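Local coordinates for major capsid protein (Norovirus Hu/GI.7/TCH-060/USA/2003, PDB 4P25) that forms the protruding domain of the norovirus capsid, a dimer that binds histo-blood group antigen glycans such as Lewis Y, at residues A[157-162]-A[207-212]. Numbering follows the deposited sequence.
Sequences GTLAWV and SDFPIV
Trp161 and Val212 line the histo-blood group antigen pocket of the P domain, each touching a bound fucose. Beside them, strand 154-163 meets the loop that follows strand 201-208 through a single parallel bridge, Val162 with Ile211, so the six-stranded sheet is tied to the chain just after it leaves a strand of the other sheet. Two nearly straight bonds make it: Val162 N gives its hydrogen to Pro210 O at 3.2 Å, and Val162 O takes the one from Val212 N at 3.0 Å. Just before the bridge, Ala160 and Trp161 form a classic beta bulge opposite His110, whose ring stacks on the Trp161 indole. The Phe209 ring, with CG anti to the backbone N (chi1 -166°), reaches across to the bulge; its CZ lies 3.6 Å from Ala160 O, while Leu159 O sits at the ring edge near its plane. One face of this ring is covered near its rim by CD of the next residue, Pro210, whose CG comes within 3.2 Å of Ala160 O and 3.7 Å of Trp161 CB. At the bridge itself, the Val162 and Ile211 side chains lie side by side and point the same way, CG2 of the valine 3.9 Å from CG1 of the isoleucine. Phe114 and Met125 of the second subunit pack on Pro210 and Trp161, so the pocket wall adjoins the dimer interface. At the sugar end, Val212 CG2 rests obliquely against the benzene half of the indole, 3.7 Å from Trp161 CE3 and 3.9 Å from Trp161 CZ3.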
# COMPACT_ATOMS: atom_id res chain seq x y z
N GLY A 157 -3.17 -13.00 3.69
CA GLY A 157 -1.76 -12.68 3.73
C GLY A 157 -1.16 -12.02 2.52
O GLY A 157 -1.85 -11.66 1.56
N THR A 158 0.16 -11.86 2.58
CA THR A 158 0.91 -11.09 1.61
C THR A 158 2.14 -11.88 1.17
O THR A 158 2.78 -12.55 1.98
CB THR A 158 1.36 -9.76 2.24
OG1 THR A 158 0.20 -9.03 2.67
CG2 THR A 158 2.14 -8.91 1.24
N LEU A 159 2.45 -11.82 -0.13
CA LEU A 159 3.69 -12.41 -0.64
C LEU A 159 4.88 -11.82 0.10
O LEU A 159 5.08 -10.61 0.11
CB LEU A 159 3.82 -12.14 -2.14
CG LEU A 159 5.03 -12.77 -2.83
CD1 LEU A 159 4.93 -14.29 -2.79
CD2 LEU A 159 5.13 -12.27 -4.27
N ALA A 160 5.68 -12.69 0.72
CA ALA A 160 6.83 -12.24 1.52
C ALA A 160 8.15 -12.33 0.76
O ALA A 160 8.98 -11.42 0.84
CB ALA A 160 6.92 -13.04 2.81
N TRP A 161 8.35 -13.44 0.05
CA TRP A 161 9.56 -13.65 -0.75
C TRP A 161 9.34 -14.74 -1.79
O TRP A 161 8.37 -15.49 -1.72
CB TRP A 161 10.80 -13.93 0.11
CG TRP A 161 10.73 -15.12 1.07
CD1 TRP A 161 10.05 -15.17 2.25
CD2 TRP A 161 11.42 -16.37 0.95
NE1 TRP A 161 10.25 -16.39 2.86
CE2 TRP A 161 11.09 -17.14 2.08
CE3 TRP A 161 12.28 -16.92 -0.01
CZ2 TRP A 161 11.59 -18.43 2.28
CZ3 TRP A 161 12.78 -18.21 0.19
CH2 TRP A 161 12.43 -18.94 1.33
N VAL A 162 10.25 -14.81 -2.77
CA VAL A 162 10.16 -15.83 -3.82
C VAL A 162 11.48 -16.57 -3.96
O VAL A 162 12.53 -16.04 -3.59
CB VAL A 162 9.74 -15.22 -5.18
CG1 VAL A 162 8.37 -14.58 -5.08
CG2 VAL A 162 10.78 -14.22 -5.67
N SER A 207 11.65 -2.25 -7.85
CA SER A 207 11.67 -2.26 -6.40
C SER A 207 12.58 -3.34 -5.84
O SER A 207 12.61 -4.46 -6.36
CB SER A 207 10.26 -2.50 -5.84
OG SER A 207 9.40 -1.41 -6.12
N ASP A 208 13.30 -3.01 -4.78
CA ASP A 208 13.95 -4.02 -3.96
C ASP A 208 12.89 -4.97 -3.40
O ASP A 208 11.84 -4.53 -2.93
CB ASP A 208 14.70 -3.38 -2.79
CG ASP A 208 15.83 -2.49 -3.24
OD1 ASP A 208 16.52 -2.84 -4.22
OD2 ASP A 208 16.04 -1.43 -2.60
N PHE A 209 13.18 -6.26 -3.46
CA PHE A 209 12.28 -7.27 -2.93
C PHE A 209 13.09 -8.54 -2.75
O PHE A 209 14.01 -8.80 -3.53
CB PHE A 209 11.10 -7.51 -3.89
CG PHE A 209 9.97 -8.29 -3.28
CD1 PHE A 209 9.07 -7.67 -2.43
CD2 PHE A 209 9.82 -9.64 -3.55
CE1 PHE A 209 8.03 -8.38 -1.86
CE2 PHE A 209 8.78 -10.35 -2.98
CZ PHE A 209 7.89 -9.72 -2.13
N PRO A 210 12.77 -9.33 -1.71
CA PRO A 210 13.59 -10.53 -1.51
C PRO A 210 13.31 -11.62 -2.55
O PRO A 210 12.38 -12.41 -2.43
CB PRO A 210 13.21 -11.00 -0.09
CG PRO A 210 11.89 -10.37 0.18
CD PRO A 210 11.86 -9.08 -0.57
N ILE A 211 14.15 -11.61 -3.58
CA ILE A 211 14.15 -12.64 -4.60
C ILE A 211 15.38 -13.48 -4.35
O ILE A 211 16.51 -13.01 -4.52
CB ILE A 211 14.26 -12.02 -6.00
CG1 ILE A 211 13.05 -11.13 -6.28
CG2 ILE A 211 14.42 -13.09 -7.06
CD1 ILE A 211 13.19 -10.30 -7.52
N VAL A 212 15.17 -14.71 -3.90
CA VAL A 212 16.30 -15.58 -3.61
C VAL A 212 16.74 -16.27 -4.89
O VAL A 212 15.93 -16.89 -5.58
CB VAL A 212 15.95 -16.60 -2.52
CG1 VAL A 212 17.10 -17.56 -2.29
CG2 VAL A 212 15.58 -15.87 -1.23